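Local coordinates for porin B (Pseudomonas putida, PDB 4GEY), which forms a beta-barrel channel in the outer membrane and probably lets sugars such as glucose pass through it, at residues Leu168-Ser173 and Gly351-His356; Pro201-Gln206 and Ala239-Lys244; Pro249-Leu254 and Val294-Val299; Leu312-Thr317 and Gln330-Val335. The protein carries 2 engineered substitutions. All blocks are in the same frame, centred on the assembly; numbering follows the deposited sequence.

Interaction 1 of 4, residues Leu168-Ser173 and Gly351-His356; sequences LAFCGS and GVARIH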
# COMPACT_ATOMS: atom_id res chain seq x y z
N LEU A 168 5.37 -5.33 -1.73
CA LEU A 168 4.61 -4.34 -0.97
C LEU A 168 5.36 -3.04 -0.79
O LEU A 168 4.76 -1.98 -0.86
CB LEU A 168 4.23 -4.88 0.41
CG LEU A 168 2.78 -4.75 0.88
CD1 LEU A 168 2.72 -4.80 2.39
CD2 LEU A 168 2.10 -3.51 0.34
N ALA A 169 6.66 -3.13 -0.57
CA ALA A 169 7.49 -1.95 -0.33
C ALA A 169 7.42 -0.93 -1.47
O ALA A 169 7.79 0.24 -1.28
CB ALA A 169 8.92 -2.37 -0.11
N PHE A 170 6.98 -1.37 -2.66
CA PHE A 170 6.94 -0.48 -3.83
C PHE A 170 5.52 -0.32 -4.36
O PHE A 170 5.32 0.03 -5.53
CB PHE A 170 7.86 -0.99 -4.94
CG PHE A 170 9.21 -1.36 -4.46
CD1 PHE A 170 10.11 -0.39 -4.06
CD2 PHE A 170 9.59 -2.69 -4.39
CE1 PHE A 170 11.37 -0.75 -3.59
CE2 PHE A 170 10.84 -3.04 -3.94
CZ PHE A 170 11.73 -2.07 -3.52
N CYS A 171 4.55 -0.57 -3.51
CA CYS A 171 3.16 -0.53 -3.94
C CYS A 171 2.28 0.12 -2.87
O CYS A 171 2.20 -0.37 -1.75
CB CYS A 171 2.65 -1.94 -4.26
SG CYS A 171 0.85 -2.10 -4.09
N GLY A 172 1.64 1.23 -3.22
CA GLY A 172 0.60 1.82 -2.39
C GLY A 172 1.15 2.73 -1.32
O GLY A 172 2.31 3.13 -1.38
N SER A 173 0.32 3.07 -0.34
CA SER A 173 0.77 3.99 0.71
C SER A 173 1.68 3.29 1.71
O SER A 173 1.26 2.36 2.40
CB SER A 173 -0.40 4.65 1.43
OG SER A 173 0.07 5.29 2.61
N GLY A 351 13.47 -1.24 -7.88
CA GLY A 351 13.30 -0.54 -6.62
C GLY A 351 14.04 -1.17 -5.47
O GLY A 351 14.16 -2.39 -5.38
N VAL A 352 14.54 -0.34 -4.56
CA VAL A 352 15.22 -0.83 -3.36
C VAL A 352 14.56 -0.15 -2.19
O VAL A 352 14.28 1.04 -2.24
CB VAL A 352 16.71 -0.44 -3.30
CG1 VAL A 352 17.50 -1.49 -2.51
CG2 VAL A 352 17.29 -0.27 -4.69
N ALA A 353 14.29 -0.91 -1.13
CA ALA A 353 13.69 -0.37 0.08
C ALA A 353 14.45 -0.83 1.29
O ALA A 353 14.96 -1.94 1.32
CB ALA A 353 12.25 -0.79 0.19
N ARG A 354 14.51 0.03 2.29
CA ARG A 354 15.11 -0.29 3.57
C ARG A 354 14.05 -0.07 4.62
O ARG A 354 13.38 0.96 4.64
CB ARG A 354 16.31 0.62 3.81
CG ARG A 354 16.87 0.56 5.21
CD ARG A 354 17.95 1.60 5.41
NE ARG A 354 18.40 1.55 6.79
CZ ARG A 354 17.98 2.37 7.75
NH1 ARG A 354 17.11 3.32 7.46
NH2 ARG A 354 18.43 2.25 8.99
N ILE A 355 13.86 -1.06 5.49
CA ILE A 355 12.87 -0.99 6.56
C ILE A 355 13.55 -1.21 7.90
O ILE A 355 13.93 -2.34 8.23
CB ILE A 355 11.79 -2.06 6.38
CG1 ILE A 355 11.15 -1.92 4.99
CG2 ILE A 355 10.76 -1.96 7.48
CD1 ILE A 355 10.40 -3.16 4.51
N HIS A 356 13.70 -0.15 8.67
CA HIS A 356 14.41 -0.25 9.94
C HIS A 356 13.48 -0.44 11.14
O HIS A 356 12.45 0.21 11.24
CB HIS A 356 15.31 0.96 10.14
CG HIS A 356 16.05 0.94 11.44
ND1 HIS A 356 15.66 1.69 12.53
CD2 HIS A 356 17.16 0.26 11.82
CE1 HIS A 356 16.50 1.47 13.53
NE2 HIS A 356 17.41 0.60 13.13
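The ring of Phe170 lies against the backbone of the strand at Gly351, whose CA sits over one ring face, 4.0 Å from the ring centroid, in a CH-pi contact. The opposite face is covered from within the loop by Ala169 CB, so the ring is held between the methyl of its own neighbour and the strand. Phe170 CG stands anti to the carbonyl carbon, beside the backbone N (chi1 -47°), and the ring carries on to the strand: CZ comes 3.1 Å from Gly351 O and CE1 lies 3.3 Å from Val352 N. The methyls close the rest of the contact, with Ala169 CB 3.7 Å from Ala353 CB, and Phe170 CE1 3.9 Å from that same Ala353 CB. No hydrogen bond joins the two segments. An alanine at Phe170 would probably open a gap over Gly351 and leave Ala353 CB with just Ala169 CB of the loop against it. The buried setting is consistent with a loop packed on the inner surface of a porin barrel. This loop precedes helix 175-178 and is tied by the Cys163-Cys171 disulfide, with Cys171 touching Glu121 of the glucose pocket. Strand 347-357 runs between strands 326-337 and 388-399.

Interaction 2 of 4, residues Pro201-Gln206 and Ala239-Lys244; sequences PAFFVQ and AVWSPK. With C8E ((hydroxyethyloxy)tri(ethyloxy)octane), chain C.
Phe204 and Val240 exchange two backbone hydrogen bonds, Phe204 N to Val240 O at 3.0 Å and Val240 N to Phe204 O at 2.9 Å. Just beyond the paired residues, Ser242 N adds a nearly straight bond to Ala202 O (2.8 Å, 172°). The CH-pi contact belongs to the same Phe204-Val240 pair. Phe204 CG stands between the backbone N and the carbonyl carbon (chi1 69°), and the ring runs alongside Val240, whose CB sits over one face, 3.7 Å from the ring centroid and offset toward the rim. Lys196 makes a cation-pi contact with this ring. An alanine at Phe204 would probably uncover Val240 and leave Lys196 without its aromatic partner. Apolar contacts fill the other side of the sheet. Phe203 and Trp241 are set nearly perpendicular, and the ring of Phe203 has Trp241 CB at its edge, 3.7 Å from CD1. Pro243 CG lies over the indole face. On this side Val205 CG2 also touches the detergent, 3.7 Å from O9, consistent with a membrane-facing surface. Lys196 comes from strand 190-198, which flanks strand 203-212; beyond strand 232-245, strand 248-259 continues the barrel wall, with Arg253 against Val240.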
# COMPACT_ATOMS: atom_id res chain seq x y z
N PRO A 201 -3.32 24.93 -9.88
CA PRO A 201 -3.55 23.69 -10.64
C PRO A 201 -2.48 22.60 -10.40
O PRO A 201 -2.72 21.43 -10.69
CB PRO A 201 -3.55 24.16 -12.09
CG PRO A 201 -3.98 25.59 -12.01
CD PRO A 201 -3.39 26.13 -10.73
N ALA A 202 -1.34 22.99 -9.84
CA ALA A 202 -0.21 22.10 -9.61
C ALA A 202 0.24 22.07 -8.14
O ALA A 202 1.33 21.58 -7.83
CB ALA A 202 0.95 22.50 -10.49
N PHE A 203 -0.60 22.58 -7.23
CA PHE A 203 -0.30 22.48 -5.81
C PHE A 203 -1.56 22.41 -4.97
O PHE A 203 -2.46 23.23 -5.13
CB PHE A 203 0.53 23.68 -5.35
CG PHE A 203 1.00 23.58 -3.93
CD1 PHE A 203 2.07 22.77 -3.58
CD2 PHE A 203 0.37 24.30 -2.93
CE1 PHE A 203 2.50 22.67 -2.27
CE2 PHE A 203 0.81 24.20 -1.62
CZ PHE A 203 1.88 23.38 -1.30
N PHE A 204 -1.63 21.44 -4.07
CA PHE A 204 -2.76 21.40 -3.15
C PHE A 204 -2.41 21.00 -1.72
O PHE A 204 -1.37 20.40 -1.47
CB PHE A 204 -3.94 20.57 -3.70
CG PHE A 204 -3.69 19.08 -3.80
CD1 PHE A 204 -3.90 18.25 -2.71
CD2 PHE A 204 -3.32 18.51 -5.00
CE1 PHE A 204 -3.71 16.87 -2.82
CE2 PHE A 204 -3.14 17.14 -5.11
CZ PHE A 204 -3.32 16.33 -4.01
N VAL A 205 -3.28 21.35 -0.79
CA VAL A 205 -3.14 20.93 0.60
C VAL A 205 -4.40 20.18 0.99
O VAL A 205 -5.45 20.37 0.38
CB VAL A 205 -2.92 22.13 1.55
CG1 VAL A 205 -1.60 22.81 1.24
CG2 VAL A 205 -4.06 23.10 1.43
N GLN A 206 -4.30 19.31 1.98
CA GLN A 206 -5.45 18.52 2.40
C GLN A 206 -5.27 17.94 3.79
O GLN A 206 -4.15 17.68 4.23
CB GLN A 206 -5.73 17.38 1.41
CG GLN A 206 -4.62 16.37 1.26
CD GLN A 206 -5.05 15.24 0.34
OE1 GLN A 206 -6.21 15.20 -0.11
NE2 GLN A 206 -4.14 14.31 0.04
N ALA A 239 0.69 18.10 1.83
CA ALA A 239 0.88 19.07 0.76
C ALA A 239 1.39 18.29 -0.44
O ALA A 239 2.29 17.45 -0.29
CB ALA A 239 1.87 20.14 1.18
N VAL A 240 0.80 18.54 -1.60
CA VAL A 240 1.16 17.80 -2.82
C VAL A 240 1.47 18.77 -3.96
O VAL A 240 0.59 19.46 -4.47
CB VAL A 240 0.04 16.81 -3.22
CG1 VAL A 240 0.32 16.19 -4.58
CG2 VAL A 240 -0.11 15.73 -2.16
N TRP A 241 2.75 18.81 -4.34
CA TRP A 241 3.22 19.68 -5.41
C TRP A 241 3.46 18.86 -6.69
O TRP A 241 4.20 17.87 -6.66
CB TRP A 241 4.53 20.35 -4.97
CG TRP A 241 5.10 21.35 -5.93
CD1 TRP A 241 4.42 22.17 -6.78
CD2 TRP A 241 6.50 21.64 -6.14
NE1 TRP A 241 5.30 22.96 -7.48
CE2 TRP A 241 6.58 22.65 -7.11
CE3 TRP A 241 7.68 21.14 -5.58
CZ2 TRP A 241 7.80 23.18 -7.55
CZ3 TRP A 241 8.89 21.66 -6.01
CH2 TRP A 241 8.94 22.67 -6.99
N SER A 242 2.84 19.28 -7.79
CA SER A 242 2.99 18.59 -9.07
C SER A 242 3.53 19.52 -10.14
O SER A 242 2.81 19.90 -11.06
CB SER A 242 1.65 18.04 -9.55
OG SER A 242 1.05 17.21 -8.57
N PRO A 243 4.81 19.89 -10.02
CA PRO A 243 5.38 20.82 -10.99
C PRO A 243 5.80 20.12 -12.28
O PRO A 243 5.82 18.88 -12.35
CB PRO A 243 6.62 21.32 -10.28
CG PRO A 243 7.07 20.12 -9.48
CD PRO A 243 5.82 19.39 -9.07
N LYS A 244 6.15 20.90 -13.30
CA LYS A 244 6.82 20.37 -14.47
C LYS A 244 8.29 20.72 -14.36
O LYS A 244 8.64 21.86 -14.11
CB LYS A 244 6.24 20.96 -15.76
CG LYS A 244 4.74 20.75 -15.93
CD LYS A 244 4.42 19.50 -16.74
CE LYS A 244 2.91 19.30 -16.86
NZ LYS A 244 2.23 18.95 -15.56
C1 C8E C . 3.48 19.01 7.10
C2 C8E C . 2.07 18.86 6.55
C3 C8E C . 1.75 20.08 5.70
C4 C8E C . 0.50 20.80 6.20
C5 C8E C . -0.50 21.02 5.08
C6 C8E C . -1.90 20.62 5.56
C7 C8E C . -2.81 21.83 5.66
C8 C8E C . -4.27 21.45 5.91
O9 C8E C . -5.05 21.81 4.78
C10 C8E C . -6.39 22.13 5.11
C11 C8E C . -7.24 22.36 3.86
O12 C8E C . -8.38 23.14 4.18

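Interaction 3 of 4, residues Pro249-Leu254 and Val294-Val299; sequences PGEYRL and VAQQQV. With C8E ((hydroxyethyloxy)tri(ethyloxy)octane), chain J.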
# COMPACT_ATOMS: atom_id res chain seq x y z
N PRO A 249 6.48 15.92 -16.12
CA PRO A 249 5.67 15.85 -14.90
C PRO A 249 6.37 15.21 -13.70
O PRO A 249 7.01 14.17 -13.81
CB PRO A 249 4.48 14.97 -15.32
CG PRO A 249 4.99 14.15 -16.45
CD PRO A 249 5.97 15.03 -17.18
N GLY A 250 6.21 15.85 -12.54
CA GLY A 250 6.61 15.25 -11.28
C GLY A 250 5.50 15.41 -10.24
O GLY A 250 4.51 16.11 -10.47
N GLU A 251 5.67 14.77 -9.10
CA GLU A 251 4.74 14.91 -7.99
C GLU A 251 5.45 14.74 -6.65
O GLU A 251 6.05 13.70 -6.38
CB GLU A 251 3.59 13.91 -8.13
CG GLU A 251 2.52 14.04 -7.07
CD GLU A 251 1.60 12.84 -7.04
OE1 GLU A 251 0.83 12.65 -8.01
OE2 GLU A 251 1.67 12.07 -6.06
N TYR A 252 5.40 15.76 -5.81
CA TYR A 252 6.09 15.70 -4.53
C TYR A 252 5.09 15.86 -3.39
O TYR A 252 4.30 16.79 -3.39
CB TYR A 252 7.19 16.77 -4.46
CG TYR A 252 8.21 16.62 -5.58
CD1 TYR A 252 7.98 17.20 -6.82
CD2 TYR A 252 9.36 15.87 -5.40
CE1 TYR A 252 8.87 17.06 -7.84
CE2 TYR A 252 10.27 15.73 -6.43
CZ TYR A 252 10.02 16.32 -7.65
OH TYR A 252 10.89 16.20 -8.69
N ARG A 253 5.13 14.94 -2.43
CA ARG A 253 4.20 14.93 -1.30
C ARG A 253 4.94 15.06 0.00
O ARG A 253 5.94 14.37 0.21
CB ARG A 253 3.44 13.61 -1.23
CG ARG A 253 2.61 13.26 -2.45
CD ARG A 253 1.63 12.16 -2.12
NE ARG A 253 0.71 11.93 -3.22
CZ ARG A 253 -0.61 12.13 -3.18
NH1 ARG A 253 -1.18 12.58 -2.07
NH2 ARG A 253 -1.34 11.88 -4.26
N LEU A 254 4.43 15.90 0.89
CA LEU A 254 4.94 15.97 2.25
C LEU A 254 3.75 15.91 3.20
O LEU A 254 2.79 16.67 3.05
CB LEU A 254 5.77 17.24 2.47
CG LEU A 254 6.12 17.62 3.92
CD1 LEU A 254 7.24 16.76 4.49
CD2 LEU A 254 6.50 19.06 4.00
N VAL A 294 6.77 11.60 -0.43
CA VAL A 294 6.72 10.84 -1.67
C VAL A 294 7.18 11.74 -2.78
O VAL A 294 6.73 12.88 -2.89
CB VAL A 294 5.32 10.35 -2.01
CG1 VAL A 294 5.42 9.22 -3.05
CG2 VAL A 294 4.60 9.88 -0.76
N ALA A 295 8.09 11.23 -3.60
CA ALA A 295 8.56 11.99 -4.73
C ALA A 295 8.59 11.09 -5.96
O ALA A 295 9.05 9.95 -5.89
CB ALA A 295 9.92 12.57 -4.43
N GLN A 296 8.09 11.61 -7.07
CA GLN A 296 8.13 10.91 -8.35
C GLN A 296 8.41 11.94 -9.41
O GLN A 296 7.79 13.00 -9.43
CB GLN A 296 6.80 10.24 -8.64
CG GLN A 296 6.33 9.23 -7.61
CD GLN A 296 4.95 8.71 -7.94
OE1 GLN A 296 3.95 9.17 -7.38
NE2 GLN A 296 4.87 7.76 -8.88
N GLN A 297 9.33 11.64 -10.31
CA GLN A 297 9.71 12.60 -11.33
C GLN A 297 10.09 11.92 -12.64
O GLN A 297 10.89 11.00 -12.66
CB GLN A 297 10.88 13.42 -10.83
CG GLN A 297 11.32 14.51 -11.77
CD GLN A 297 10.25 15.56 -11.93
OE1 GLN A 297 9.83 16.19 -10.96
NE2 GLN A 297 9.77 15.73 -13.16
N GLN A 298 9.51 12.38 -13.74
CA GLN A 298 9.98 11.97 -15.04
C GLN A 298 11.21 12.81 -15.39
O GLN A 298 11.15 14.03 -15.36
CB GLN A 298 8.89 12.13 -16.11
CG GLN A 298 9.23 11.49 -17.45
CD GLN A 298 8.09 11.56 -18.48
OE1 GLN A 298 6.92 11.77 -18.13
NE2 GLN A 298 8.44 11.39 -19.76
N VAL A 299 12.32 12.17 -15.72
CA VAL A 299 13.54 12.90 -16.01
C VAL A 299 13.98 12.88 -17.48
O VAL A 299 14.73 13.77 -17.91
CB VAL A 299 14.70 12.53 -15.06
CG1 VAL A 299 14.34 12.90 -13.63
CG2 VAL A 299 15.04 11.06 -15.14
C13 C8E J . 16.86 17.09 -12.69
C14 C8E J . 16.54 16.51 -11.31
O15 C8E J . 15.18 16.10 -11.28
C16 C8E J . 14.65 15.96 -9.98
C17 C8E J . 15.04 14.60 -9.42
O18 C8E J . 14.08 14.25 -8.45
C19 C8E J . 13.61 12.92 -8.55
C20 C8E J . 12.94 12.54 -7.23
O21 C8E J . 12.80 11.15 -7.11
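Tyr252 reaches across to Gln297, its OH donating to OE1 at 2.5 Å, in the plane of the amide and on a lone pair. Beside this bond the packing is close: Tyr252 CD2 lies 3.5 Å from Ala295 CB, and Gly250, with no side chain, lets the Gln297 amide lie alongside, OE1 3.4 Å from Gly250 CA. Gln297 gets there by a bend at chi2 (65°), and its NE2 turns the other way to donate to Gln298 O. On the other face the aliphatic part of Arg253 packs along buried Val294, CB to CB at 3.8 Å. Strands 248-259 and 282-298 are antiparallel neighbours in the wall of the porin beta-barrel, bonded here through the hydrogen-bonded pairs Glu251-Gln296 and Arg253-Val294. The tips of Glu251 and Gln296 are looser. Glu251 OE2 stays 3.9 Å from Gln296 OE1, with no bond between them, and instead accepts Arg253 NE in a salt bridge (3.0 Å), while Arg253 NH1 pairs with Glu238. At the exposed Pro249 end the side chains meet through Gln298 OE1, 3.5 Å from Pro249 CG, while the backbone still bonds, Gln298 N to Pro249 O at 3.1 Å; Gln298 NE2 is held by Val306 O and Thr300 O. Detergent carbons lie against Gln297 on the Tyr252 face.

Interaction 4 of 4, residues Leu312-Thr317 and Gln330-Val335; sequences LFANFT and QQVGLV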
# COMPACT_ATOMS: atom_id res chain seq x y z
N LEU A 312 12.07 8.55 -12.06
CA LEU A 312 12.66 8.19 -10.77
C LEU A 312 11.60 8.28 -9.69
O LEU A 312 10.63 9.02 -9.84
CB LEU A 312 13.82 9.12 -10.41
CG LEU A 312 14.97 9.19 -11.41
CD1 LEU A 312 16.16 9.93 -10.81
CD2 LEU A 312 15.35 7.80 -11.89
N PHE A 313 11.77 7.53 -8.61
CA PHE A 313 10.85 7.66 -7.48
C PHE A 313 11.54 7.40 -6.16
O PHE A 313 12.54 6.68 -6.10
CB PHE A 313 9.61 6.76 -7.63
CG PHE A 313 9.89 5.28 -7.62
CD1 PHE A 313 10.07 4.59 -6.42
CD2 PHE A 313 9.95 4.55 -8.80
CE1 PHE A 313 10.32 3.23 -6.40
CE2 PHE A 313 10.20 3.17 -8.78
CZ PHE A 313 10.38 2.52 -7.58
N ALA A 314 10.97 7.97 -5.10
CA ALA A 314 11.47 7.77 -3.74
C ALA A 314 10.37 7.95 -2.71
O ALA A 314 9.44 8.73 -2.89
CB ALA A 314 12.62 8.70 -3.45
N ASN A 315 10.48 7.19 -1.63
CA ASN A 315 9.58 7.28 -0.49
C ASN A 315 10.41 7.25 0.78
O ASN A 315 11.38 6.49 0.89
CB ASN A 315 8.60 6.11 -0.49
CG ASN A 315 7.42 6.31 -1.43
OD1 ASN A 315 6.37 6.81 -1.03
ND2 ASN A 315 7.58 5.88 -2.67
N PHE A 316 10.04 8.08 1.74
CA PHE A 316 10.67 8.10 3.05
C PHE A 316 9.55 8.16 4.07
O PHE A 316 8.49 8.73 3.84
CB PHE A 316 11.60 9.31 3.22
CG PHE A 316 12.66 9.41 2.16
CD1 PHE A 316 12.42 10.09 0.98
CD2 PHE A 316 13.90 8.82 2.35
CE1 PHE A 316 13.40 10.18 -0.01
CE2 PHE A 316 14.89 8.90 1.37
CZ PHE A 316 14.64 9.58 0.20
N THR A 317 9.80 7.57 5.23
CA THR A 317 8.74 7.44 6.19
C THR A 317 9.41 7.48 7.55
O THR A 317 10.56 7.04 7.70
CB THR A 317 7.98 6.13 5.89
OG1 THR A 317 6.58 6.38 5.72
CG2 THR A 317 8.21 5.13 6.94
N GLN A 330 12.96 3.82 4.01
CA GLN A 330 13.36 4.55 2.82
C GLN A 330 13.15 3.66 1.62
O GLN A 330 13.19 2.42 1.72
CB GLN A 330 14.82 4.98 2.88
CG GLN A 330 15.15 5.89 4.05
CD GLN A 330 15.28 5.13 5.35
OE1 GLN A 330 15.85 4.05 5.39
NE2 GLN A 330 14.73 5.69 6.42
N GLN A 331 12.93 4.28 0.47
CA GLN A 331 12.80 3.53 -0.75
C GLN A 331 13.18 4.39 -1.92
O GLN A 331 12.79 5.55 -2.02
CB GLN A 331 11.37 3.02 -0.86
CG GLN A 331 10.99 2.43 -2.19
CD GLN A 331 9.79 3.14 -2.76
OE1 GLN A 331 9.88 4.30 -3.12
NE2 GLN A 331 8.65 2.45 -2.81
N VAL A 332 13.97 3.81 -2.82
CA VAL A 332 14.42 4.50 -4.01
C VAL A 332 14.24 3.54 -5.19
O VAL A 332 14.39 2.32 -5.03
CB VAL A 332 15.89 4.93 -3.84
CG1 VAL A 332 16.63 4.89 -5.13
CG2 VAL A 332 15.95 6.32 -3.27
N GLY A 333 13.88 4.05 -6.35
CA GLY A 333 13.75 3.19 -7.51
C GLY A 333 13.57 3.95 -8.80
O GLY A 333 13.61 5.19 -8.82
N LEU A 334 13.38 3.22 -9.90
CA LEU A 334 13.13 3.86 -11.20
C LEU A 334 12.21 3.02 -12.04
O LEU A 334 12.07 1.83 -11.80
CB LEU A 334 14.44 4.12 -11.95
CG LEU A 334 15.39 2.94 -12.21
CD1 LEU A 334 14.96 2.08 -13.40
CD2 LEU A 334 16.80 3.47 -12.43
N VAL A 335 11.56 3.64 -13.03
CA VAL A 335 10.93 2.84 -14.07
C VAL A 335 11.10 3.47 -15.43
O VAL A 335 11.01 4.69 -15.57
CB VAL A 335 9.43 2.45 -13.80
CG1 VAL A 335 8.87 3.15 -12.60
CG2 VAL A 335 8.58 2.69 -15.03
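The Phe313 ring lies over the backbone of Gly333, whose CA faces the ring at 3.7 Å from its centroid, 21° off the normal. At the rim, near the ring plane, come Gln331 OE1, 3.3 Å from CD1, and Val335 CG1, 4.0 Å from CE2. Phe161 of a loop also meets this ring in an edge-to-face pair. Phe316, in contrast, meets its partner by its edge: Gln330 CG lies 3.6 Å from CD2. The two amides of Asn315 and Gln331 stand almost perpendicular, with planes 88° apart. ND2 of Asn315 donates to Gln331 OE1 at 2.8 Å, the acceptor close to the Asn315 amide plane but the donor tilted from that of Gln331. Gln331 NE2 goes on to Ala169 O of the 168-173 loop, so one amide links strand and loop. Leu312 CD2 touches Leu334 CB at 3.8 Å on the opposite face of the sheet, where Ala314 and Val332 also meet. Phe313 CG stands between the backbone N and the carbonyl carbon (chi1 65°), bringing the ring across the strand boundary. An aromatic ring laid over a cross-strand glycine is the pattern known as aromatic rescue of glycine, here within the hairpin of strands 309-319 and 326-337 in an outer-membrane beta-barrel.

Interactions 2, 3 and 4 follow one another along the chain and around the barrel wall, all nested inside the stretch of chain enclosed by interaction 1. The centres of interactions 2 and 3 are about 10 Å apart, as are those of 3 and 4; interactions 1 and 4 are about 8 Å apart, while 1 and 2 are about 23 Å apart and do not touch. Neighbouring strands join them: 232-245 with 248-259, 282-298 with 309-319, and 326-337 with 347-357. Interactions 2 to 4 are strand pairs that build the wall. Interaction 1 sets a loop, probably folded into the barrel, against it, consistent with narrowing the channel beside the glucose pocket.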